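PDB 4KPK: enoyl-CoA hydratase/isomerase from Shewanella pealeana, which probably acts on acyl-CoA substrates as an isomerase or hydratase of the crotonase-like family, although its exact reaction and substrate are not established. Local coordinates for residues Gln37-Leu41 and Asp64-Glu70; Leu75-Asn81 and Met129-Lys135; Gly143-Gly147 and Arg164-Cys168. All coordinates share one frame; numbering follows the deposited sequence.

Interaction 1: Gln37-Leu41 and Asp64-Glu70; sequences QLHYL and DEVMISE. With EDO (1,2-ethanediol), chain B.
Glu70 reaches from the first turns of helix 65-80 to two successive backbone amides in the turn that follows helix 30-37. Each carboxylate oxygen takes one of them: His39 N donates a hydrogen bond to Glu70 OE2 at 2.8 Å, nearly straight (175°), and Tyr40 N donates to Glu70 OE1, also at 2.8 Å. Both donors come from the syn side, the first tilted 18° out of the carboxylate plane, the second on the syn lone pair. The His39 ring lies almost coplanar with the carboxylate and brings its CD2 edge to Glu70 OE2. Extension of the glutamate beyond CG is what carries its carboxylate to the two amides, and Leu38 CD2 and Leu41 CD1 pack along its aliphatic part. Shortening this residue to an alanine would remove the carboxylate and is likely to leave the amides of His39 and Tyr40 without these acceptors, freeing the turn to shift.

Asp64, the N-cap residue, also uses both oxygens: OD1 caps the helix by accepting from Met67 N, while OD2 takes Tyr40 OH on its syn lone pair. Val66 CG1 lies over one face of the Tyr40 ring, a CH-pi contact; Arg56 makes a cation-pi contact with the same ring. The contact thus ties the connection between helix 30-37 and strand 41-46 to the start of helix 65-80, with Leu38 and Leu41 continuing onto Val74 further along that helix.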
loop_
_atom_site.group_PDB
_atom_site.type_symbol
_atom_site.label_atom_id
_atom_site.label_comp_id
_atom_site.label_asym_id
_atom_site.label_seq_id
_atom_site.Cartn_x
_atom_site.Cartn_y
_atom_site.Cartn_z
ATOM N N GLN A 37 16.248 -37.624 7.157
ATOM C CA GLN A 37 17.521 -37.129 6.738
ATOM C C GLN A 37 17.799 -35.660 7.042
ATOM O O GLN A 37 18.924 -35.316 7.342
ATOM C CB GLN A 37 17.677 -37.368 5.240
ATOM C CG GLN A 37 17.784 -38.871 5.002
ATOM C CD GLN A 37 17.435 -39.290 3.612
ATOM O OE1 GLN A 37 16.808 -38.557 2.856
ATOM N NE2 GLN A 37 17.837 -40.484 3.267
ATOM N N LEU A 38 16.786 -34.797 7.029
ATOM C CA LEU A 38 16.982 -33.377 7.424
ATOM C C LEU A 38 17.425 -33.211 8.880
ATOM O O LEU A 38 16.841 -33.820 9.774
ATOM C CB LEU A 38 15.676 -32.575 7.242
ATOM C CG LEU A 38 15.163 -32.620 5.803
ATOM C CD1 LEU A 38 13.766 -32.028 5.602
ATOM C CD2 LEU A 38 16.202 -31.968 4.900
ATOM N N HIS A 39 18.395 -32.311 9.096
ATOM C CA HIS A 39 19.024 -32.096 10.395
ATOM C C HIS A 39 18.181 -31.153 11.247
ATOM O O HIS A 39 18.077 -31.357 12.440
ATOM C CB HIS A 39 20.441 -31.477 10.232
ATOM C CG HIS A 39 21.375 -32.273 9.347
ATOM N ND1 HIS A 39 22.053 -33.389 9.793
ATOM C CD2 HIS A 39 21.737 -32.113 8.043
ATOM C CE1 HIS A 39 22.791 -33.881 8.805
ATOM N NE2 HIS A 39 22.609 -33.133 7.730
ATOM N N TYR A 40 17.645 -30.112 10.603
ATOM C CA TYR A 40 17.027 -28.970 11.227
ATOM C C TYR A 40 15.547 -28.833 11.032
ATOM O O TYR A 40 14.868 -28.056 11.769
ATOM C CB TYR A 40 17.639 -27.700 10.692
ATOM C CG TYR A 40 19.085 -27.471 11.019
ATOM C CD1 TYR A 40 19.780 -28.224 11.973
ATOM C CD2 TYR A 40 19.741 -26.440 10.426
ATOM C CE1 TYR A 40 21.110 -27.952 12.269
ATOM C CE2 TYR A 40 21.042 -26.161 10.732
ATOM C CZ TYR A 40 21.720 -26.906 11.635
ATOM O OH TYR A 40 23.019 -26.543 11.868
ATOM N N LEU A 41 15.018 -29.592 10.088
ATOM C CA LEU A 41 13.591 -29.539 9.781
ATOM C C LEU A 41 12.947 -30.909 9.999
ATOM O O LEU A 41 13.631 -31.921 9.930
ATOM C CB LEU A 41 13.390 -29.138 8.312
ATOM C CG LEU A 41 13.933 -27.785 7.874
ATOM C CD1 LEU A 41 13.823 -27.582 6.349
ATOM C CD2 LEU A 41 13.186 -26.706 8.638
ATOM N N ASP A 64 21.060 -20.877 9.727
ATOM C CA ASP A 64 22.367 -20.934 9.101
ATOM C C ASP A 64 22.241 -21.511 7.693
ATOM O O ASP A 64 21.102 -21.714 7.208
ATOM C CB ASP A 64 23.333 -21.703 10.006
ATOM C CG ASP A 64 22.989 -23.143 10.125
ATOM O OD1 ASP A 64 22.096 -23.652 9.388
ATOM O OD2 ASP A 64 23.631 -23.780 10.971
ATOM N N GLU A 65 23.395 -21.738 7.027
ATOM C CA GLU A 65 23.423 -22.241 5.621
ATOM C C GLU A 65 22.700 -23.590 5.429
ATOM O O GLU A 65 22.057 -23.893 4.411
ATOM C CB GLU A 65 24.885 -22.265 5.106
ATOM C CG GLU A 65 25.777 -23.383 5.628
ATOM C CD GLU A 65 26.247 -23.343 7.114
ATOM O OE1 GLU A 65 25.873 -22.506 7.980
ATOM O OE2 GLU A 65 27.030 -24.245 7.429
ATOM N N VAL A 66 22.793 -24.402 6.431
ATOM C CA VAL A 66 22.149 -25.674 6.407
ATOM C C VAL A 66 20.606 -25.524 6.481
ATOM O O VAL A 66 19.932 -26.095 5.671
ATOM C CB VAL A 66 22.707 -26.571 7.557
ATOM C CG1 VAL A 66 21.866 -27.837 7.730
ATOM C CG2 VAL A 66 24.175 -26.926 7.309
HETATM N N MSE A 67 20.073 -24.785 7.463
HETATM C CA MSE A 67 18.635 -24.460 7.538
HETATM C C MSE A 67 18.120 -23.918 6.230
HETATM O O MSE A 67 17.085 -24.346 5.774
HETATM C CB MSE A 67 18.379 -23.386 8.557
HETATM C CG MSE A 67 16.934 -22.919 8.662
HETATM SE SE MSE A 67 16.110 -23.861 10.194
HETATM C CE MSE A 67 17.041 -22.971 11.642
ATOM N N ILE A 68 18.828 -22.949 5.671
ATOM C CA ILE A 68 18.451 -22.312 4.398
ATOM C C ILE A 68 18.303 -23.416 3.362
ATOM O O ILE A 68 17.267 -23.532 2.719
ATOM C CB ILE A 68 19.504 -21.279 3.893
ATOM C CG1 ILE A 68 19.665 -20.075 4.845
ATOM C CG2 ILE A 68 19.202 -20.798 2.498
ATOM C CD1 ILE A 68 18.380 -19.581 5.409
ATOM N N SER A 69 19.309 -24.280 3.274
ATOM C CA SER A 69 19.330 -25.280 2.207
ATOM C C SER A 69 18.283 -26.354 2.405
ATOM O O SER A 69 17.595 -26.804 1.455
ATOM C CB SER A 69 20.730 -25.898 2.061
ATOM O OG SER A 69 20.620 -27.233 1.607
ATOM N N GLU A 70 18.117 -26.763 3.661
ATOM C CA GLU A 70 17.076 -27.729 3.963
ATOM C C GLU A 70 15.696 -27.188 3.595
ATOM O O GLU A 70 14.852 -27.905 3.100
ATOM C CB GLU A 70 17.180 -28.141 5.433
ATOM C CG GLU A 70 18.451 -28.934 5.702
ATOM C CD GLU A 70 18.430 -29.745 6.964
ATOM O OE1 GLU A 70 17.614 -29.486 7.881
ATOM O OE2 GLU A 70 19.271 -30.644 7.060
HETATM C C1 EDO B . 14.392 -34.002 11.756
HETATM O O1 EDO B . 14.660 -33.938 10.356
HETATM C C2 EDO B . 12.877 -34.094 11.824
HETATM O O2 EDO B . 12.463 -35.045 12.788
#

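Interaction 2: Leu75-Asn81 and Met129-Lys135; sequences LEHFKRN and MLDKFPK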
loop_
_atom_site.group_PDB
_atom_site.type_symbol
_atom_site.label_atom_id
_atom_site.label_comp_id
_atom_site.label_asym_id
_atom_site.label_seq_id
_atom_site.Cartn_x
_atom_site.Cartn_y
_atom_site.Cartn_z
ATOM N N LEU A 75 10.765 -27.341 0.153
ATOM C CA LEU A 75 9.947 -26.632 -0.809
ATOM C C LEU A 75 9.959 -27.333 -2.155
ATOM O O LEU A 75 8.888 -27.539 -2.722
ATOM C CB LEU A 75 10.398 -25.176 -1.012
ATOM C CG LEU A 75 10.181 -24.179 0.125
ATOM C CD1 LEU A 75 10.542 -22.776 -0.352
ATOM C CD2 LEU A 75 8.745 -24.245 0.627
ATOM N N GLU A 76 11.141 -27.691 -2.671
ATOM C CA GLU A 76 11.178 -28.357 -3.990
ATOM C C GLU A 76 10.461 -29.698 -3.859
ATOM O O GLU A 76 9.665 -30.050 -4.706
ATOM C CB GLU A 76 12.586 -28.502 -4.543
ATOM C CG GLU A 76 12.743 -29.648 -5.547
ATOM C CD GLU A 76 11.953 -29.538 -6.881
ATOM O OE1 GLU A 76 10.771 -29.071 -6.937
ATOM O OE2 GLU A 76 12.526 -29.987 -7.915
ATOM N N HIS A 77 10.655 -30.407 -2.745
ATOM C CA HIS A 77 9.919 -31.643 -2.531
ATOM C C HIS A 77 8.388 -31.496 -2.641
ATOM O O HIS A 77 7.733 -32.239 -3.372
ATOM C CB HIS A 77 10.295 -32.218 -1.197
ATOM C CG HIS A 77 9.547 -33.443 -0.843
ATOM N ND1 HIS A 77 9.770 -34.647 -1.470
ATOM C CD2 HIS A 77 8.588 -33.664 0.091
ATOM C CE1 HIS A 77 8.972 -35.561 -0.949
ATOM N NE2 HIS A 77 8.232 -34.985 -0.018
ATOM N N PHE A 78 7.813 -30.508 -1.984
ATOM C CA PHE A 78 6.350 -30.407 -1.941
ATOM C C PHE A 78 5.746 -29.734 -3.195
ATOM O O PHE A 78 4.595 -29.978 -3.566
ATOM C CB PHE A 78 5.891 -29.721 -0.643
ATOM C CG PHE A 78 5.960 -30.616 0.597
ATOM C CD1 PHE A 78 5.333 -31.865 0.618
ATOM C CD2 PHE A 78 6.607 -30.191 1.771
ATOM C CE1 PHE A 78 5.385 -32.678 1.737
ATOM C CE2 PHE A 78 6.628 -30.999 2.917
ATOM C CZ PHE A 78 6.031 -32.246 2.897
ATOM N N LYS A 79 6.515 -28.894 -3.862
ATOM C CA LYS A 79 6.064 -28.343 -5.098
ATOM C C LYS A 79 5.789 -29.473 -6.107
ATOM O O LYS A 79 4.782 -29.441 -6.760
ATOM C CB LYS A 79 7.075 -27.372 -5.670
ATOM C CG LYS A 79 6.565 -26.811 -6.978
ATOM C CD LYS A 79 7.491 -25.777 -7.585
ATOM C CE LYS A 79 7.004 -25.491 -9.005
ATOM N NZ LYS A 79 7.545 -24.222 -9.542
ATOM N N ARG A 80 6.695 -30.450 -6.214
ATOM C CA ARG A 80 6.546 -31.625 -7.108
ATOM C C ARG A 80 5.311 -32.481 -6.776
ATOM O O ARG A 80 4.571 -32.926 -7.671
ATOM C CB ARG A 80 7.771 -32.547 -6.988
ATOM C CG ARG A 80 9.107 -31.958 -7.414
ATOM C CD ARG A 80 10.208 -33.027 -7.447
ATOM N NE ARG A 80 10.398 -33.753 -6.169
ATOM C CZ ARG A 80 11.452 -33.654 -5.335
ATOM N NH1 ARG A 80 12.475 -32.840 -5.589
ATOM N NH2 ARG A 80 11.478 -34.379 -4.216
ATOM N N ASN A 81 5.128 -32.691 -5.466
ATOM C CA ASN A 81 4.156 -33.598 -4.899
ATOM C C ASN A 81 2.725 -33.258 -5.248
ATOM O O ASN A 81 2.251 -32.177 -4.942
ATOM C CB ASN A 81 4.322 -33.596 -3.394
ATOM C CG ASN A 81 3.786 -34.834 -2.764
ATOM O OD1 ASN A 81 2.597 -35.116 -2.832
ATOM N ND2 ASN A 81 4.642 -35.573 -2.135
HETATM N N MSE A 129 11.320 -18.801 -4.126
HETATM C CA MSE A 129 10.585 -20.031 -4.270
HETATM C C MSE A 129 9.409 -20.129 -3.313
HETATM O O MSE A 129 8.371 -20.697 -3.675
HETATM C CB MSE A 129 11.377 -21.297 -3.934
HETATM C CG MSE A 129 12.553 -21.540 -4.889
HETATM SE SE MSE A 129 13.451 -23.259 -4.457
HETATM C CE MSE A 129 12.017 -24.146 -3.471
ATOM N N LEU A 130 9.553 -19.652 -2.099
ATOM C CA LEU A 130 8.384 -19.622 -1.203
ATOM C C LEU A 130 7.322 -18.671 -1.678
ATOM O O LEU A 130 6.157 -19.018 -1.800
ATOM C CB LEU A 130 8.812 -19.212 0.209
ATOM C CG LEU A 130 7.665 -19.138 1.241
ATOM C CD1 LEU A 130 6.894 -20.444 1.346
ATOM C CD2 LEU A 130 8.205 -18.697 2.590
ATOM N N ASP A 131 7.731 -17.460 -1.979
ATOM C CA ASP A 131 6.797 -16.456 -2.416
ATOM C C ASP A 131 5.987 -16.907 -3.679
ATOM O O ASP A 131 4.770 -16.595 -3.810
ATOM C CB ASP A 131 7.555 -15.169 -2.662
ATOM C CG ASP A 131 6.658 -14.038 -2.977
ATOM O OD1 ASP A 131 5.658 -13.972 -2.259
ATOM O OD2 ASP A 131 6.918 -13.243 -3.939
ATOM N N LYS A 132 6.650 -17.681 -4.548
ATOM C CA LYS A 132 6.083 -18.128 -5.843
ATOM C C LYS A 132 5.480 -19.524 -5.710
ATOM O O LYS A 132 4.868 -20.004 -6.625
ATOM C CB LYS A 132 7.193 -18.141 -6.942
ATOM C CG LYS A 132 7.304 -16.934 -7.856
ATOM C CD LYS A 132 7.133 -15.662 -7.113
ATOM C CE LYS A 132 7.610 -14.437 -7.880
ATOM N NZ LYS A 132 8.132 -13.444 -6.850
ATOM N N PHE A 133 5.567 -20.160 -4.540
ATOM C CA PHE A 133 5.056 -21.529 -4.379
ATOM C C PHE A 133 3.629 -21.591 -4.903
ATOM O O PHE A 133 2.835 -20.745 -4.521
ATOM C CB PHE A 133 5.083 -21.917 -2.897
ATOM C CG PHE A 133 5.065 -23.394 -2.644
ATOM C CD1 PHE A 133 6.228 -24.144 -2.779
ATOM C CD2 PHE A 133 3.906 -24.025 -2.209
ATOM C CE1 PHE A 133 6.237 -25.489 -2.518
ATOM C CE2 PHE A 133 3.883 -25.398 -1.954
ATOM C CZ PHE A 133 5.046 -26.142 -2.128
ATOM N N PRO A 134 3.313 -22.536 -5.840
ATOM C CA PRO A 134 2.053 -22.465 -6.602
ATOM C C PRO A 134 0.861 -23.059 -5.866
ATOM O O PRO A 134 -0.089 -23.554 -6.492
ATOM C CB PRO A 134 2.364 -23.287 -7.896
ATOM C CG PRO A 134 3.439 -24.221 -7.461
ATOM C CD PRO A 134 4.293 -23.421 -6.503
ATOM N N LYS A 135 0.894 -22.957 -4.541
ATOM C CA LYS A 135 -0.057 -23.553 -3.664
ATOM C C LYS A 135 -0.138 -22.652 -2.417
ATOM O O LYS A 135 0.845 -21.991 -2.047
ATOM C CB LYS A 135 0.447 -24.942 -3.259
ATOM C CG LYS A 135 0.511 -25.962 -4.382
ATOM C CD LYS A 135 1.347 -27.186 -4.042
ATOM C CE LYS A 135 1.224 -28.222 -5.155
ATOM N NZ LYS A 135 2.194 -29.334 -4.971
#
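Phe133 and Lys135 reach across from the loop that follows helix 113-132 to the C-terminal turns of helix 65-80, joining two helical elements of the crotonase-like alpha/beta fold. The Phe133 ring is carried to the other helix by a chi1 of -159°, which sets CG opposite the backbone N, and it arrives with its CE1-CZ end. Leu75 O lies at the ring's edge, in its plane, 3.4 Å from Phe133 CE1, while Phe133 CZ comes to 4.0 Å from Phe78 CB. One turn on from Leu75, Lys79 CB packs against Phe133 CE1 at 3.8 Å. Beyond that, the extended Lys79 chain crosses Pro134 at about a right angle, its CG, CD and CE lying against the proline CG and CD. Leu75 CD1 is 4.0 Å from Leu130 CB, and Met129 (selenomethionine) also lies beside Leu75, its CB near Leu75 CD1.

Toward the sheet, Leu75, Phe78 and Phe133 all touch Leu87 of strand 86-91. Asp131, facing elsewhere, forms salt bridges with Arg187 of its own chain and Arg195 of the second subunit.

The extended Lys135 side chain carries its ammonium to the end of helix 65-80, where three carbonyls receive it and probably stabilise its charge. Lys135 NZ donates to Asn81 O at 2.8 Å and to Phe78 O at 2.9 Å, the latter in the carbonyl plane; the third bond, to Lys79 O, is 3.1 Å long and comes from above that carbonyl's plane.

Interaction 3: Gly143-Gly147 and Arg164-Cys168; sequences GAAFG and RASFC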
loop_
_atom_site.group_PDB
_atom_site.type_symbol
_atom_site.label_atom_id
_atom_site.label_comp_id
_atom_site.label_asym_id
_atom_site.label_seq_id
_atom_site.Cartn_x
_atom_site.Cartn_y
_atom_site.Cartn_z
ATOM N N GLY A 143 6.139 -16.849 19.603
ATOM C CA GLY A 143 7.233 -15.972 20.051
ATOM C C GLY A 143 8.127 -15.252 19.015
ATOM O O GLY A 143 7.664 -14.656 18.044
ATOM N N ALA A 144 9.431 -15.279 19.244
ATOM C CA ALA A 144 10.370 -14.488 18.434
ATOM C C ALA A 144 10.395 -15.007 17.021
ATOM O O ALA A 144 10.385 -16.204 16.797
ATOM C CB ALA A 144 11.769 -14.525 19.027
ATOM N N ALA A 145 10.370 -14.068 16.075
ATOM C CA ALA A 145 10.541 -14.373 14.639
ATOM C C ALA A 145 11.428 -13.325 14.046
ATOM O O ALA A 145 10.922 -12.370 13.463
ATOM C CB ALA A 145 9.187 -14.367 13.954
ATOM N N PHE A 146 12.727 -13.437 14.316
ATOM C CA PHE A 146 13.696 -12.393 13.996
ATOM C C PHE A 146 14.446 -12.817 12.692
ATOM O O PHE A 146 14.394 -13.989 12.306
ATOM C CB PHE A 146 14.691 -12.209 15.161
ATOM C CG PHE A 146 14.059 -11.723 16.464
ATOM C CD1 PHE A 146 12.979 -10.846 16.478
ATOM C CD2 PHE A 146 14.589 -12.122 17.692
ATOM C CE1 PHE A 146 12.423 -10.402 17.679
ATOM C CE2 PHE A 146 14.043 -11.666 18.881
ATOM C CZ PHE A 146 12.954 -10.815 18.874
ATOM N N GLY A 147 15.108 -11.868 12.040
ATOM C CA GLY A 147 16.003 -12.152 10.884
ATOM C C GLY A 147 15.221 -12.636 9.656
ATOM O O GLY A 147 14.145 -12.109 9.361
ATOM N N ARG A 164 2.475 -13.350 22.306
ATOM C CA ARG A 164 3.881 -13.032 22.646
ATOM C C ARG A 164 4.785 -12.815 21.419
ATOM O O ARG A 164 5.980 -12.507 21.613
ATOM C CB ARG A 164 4.527 -14.164 23.449
ATOM C CG ARG A 164 4.260 -14.126 24.932
ATOM C CD ARG A 164 4.925 -15.329 25.596
ATOM N NE ARG A 164 4.748 -15.331 27.055
ATOM C CZ ARG A 164 5.399 -14.531 27.904
ATOM N NH1 ARG A 164 6.275 -13.630 27.459
ATOM N NH2 ARG A 164 5.181 -14.629 29.215
ATOM N N ALA A 165 4.258 -13.004 20.188
ATOM C CA ALA A 165 5.135 -12.875 18.977
ATOM C C ALA A 165 5.901 -11.575 18.895
ATOM O O ALA A 165 5.410 -10.510 19.216
ATOM C CB ALA A 165 4.362 -13.078 17.709
ATOM N N SER A 166 7.132 -11.677 18.458
ATOM C CA SER A 166 8.058 -10.591 18.561
ATOM C C SER A 166 8.718 -10.394 17.208
ATOM O O SER A 166 9.069 -11.392 16.556
ATOM C CB SER A 166 9.135 -11.002 19.568
ATOM O OG SER A 166 9.344 -9.993 20.472
ATOM N N PHE A 167 8.910 -9.132 16.791
ATOM C CA PHE A 167 9.532 -8.826 15.480
ATOM C C PHE A 167 10.508 -7.671 15.597
ATOM O O PHE A 167 10.350 -6.795 16.451
ATOM C CB PHE A 167 8.462 -8.500 14.417
ATOM C CG PHE A 167 7.367 -9.493 14.385
ATOM C CD1 PHE A 167 7.443 -10.609 13.577
ATOM C CD2 PHE A 167 6.272 -9.341 15.244
ATOM C CE1 PHE A 167 6.418 -11.549 13.607
ATOM C CE2 PHE A 167 5.270 -10.245 15.263
ATOM C CZ PHE A 167 5.342 -11.373 14.473
ATOM N N CYS A 168 11.478 -7.652 14.695
ATOM C CA CYS A 168 12.613 -6.758 14.805
ATOM C C CYS A 168 13.351 -6.833 13.471
ATOM O O CYS A 168 13.720 -7.928 13.030
ATOM C CB CYS A 168 13.545 -7.262 15.937
ATOM S SG CYS A 168 14.744 -6.093 16.551
HETATM O O HOH W 1 11.573 -9.661 12.816
HETATM O O HOH W 2 16.192 -9.303 13.009
HETATM O O HOH W 3 13.503 -9.488 10.813
#
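Phe146 lays its ring beside the backbone of Ser166-Cys168, where two short segments run side by side in nearly the same direction, 12° apart. From CB, the chain turns so that CG stands beside the backbone N, anti to the carbonyl carbon (chi1 -64°), which swings the ring toward the partner segment. Phe146 CD1 then touches Cys168 CB at 3.7 Å. Phe146 CE1 comes next, 3.7 Å from Ser166 O, and at the tip Phe146 CZ approaches Ser166 CB at 3.9 Å. Phe167 N sits at the edge of the ring, near its plane. Ala144 CB lies over one face, toward the rim. Cys168 SG approaches the ring obliquely in a sulfur-aromatic contact.

The backbones meet in a single beta bridge between Ala144 and Ser166. Ser166 N donates to Gly143 O at 3.1 Å, from well above the carbonyl plane, and Ala145 N donates to Ser166 O at 3.0 Å. Further along the two backbones separate, and one water accepts from Gly147 N and donates to Cys168 O. Gly147 leads into the start of helix 148-155, where crotonase-family enzymes generally place a backbone amide of the oxyanion hole, so the bridge probably helps shape that region. It joins the loop between strand 137-141 and helix 148-155 to strand 167-168; Phe146 and Ser166 also touch Arg203 of strand 203-204, and Phe167 packs on Leu150 of helix 148-155.

The three contacts follow one another along the chain, each closing before the next opens. Interactions 1 and 2 share helix 65-80: the first holds its N-terminal turns to the connection leading into strand 41-46, the second its C-terminal turns to the end of helix 113-132 and the loop after it. Their centres are about 17 Å apart and their nearest atoms about 5 Å. Interaction 3 lies about 20 Å from interaction 1 and about 25 Å from interaction 2, centre to centre, across the chain's centre from the latter. It joins the segments after strands 137-141 and 158-161 of the mixed sheet. One helix is thus fixed at both ends, while a separate bridge ties later parts of the same fold.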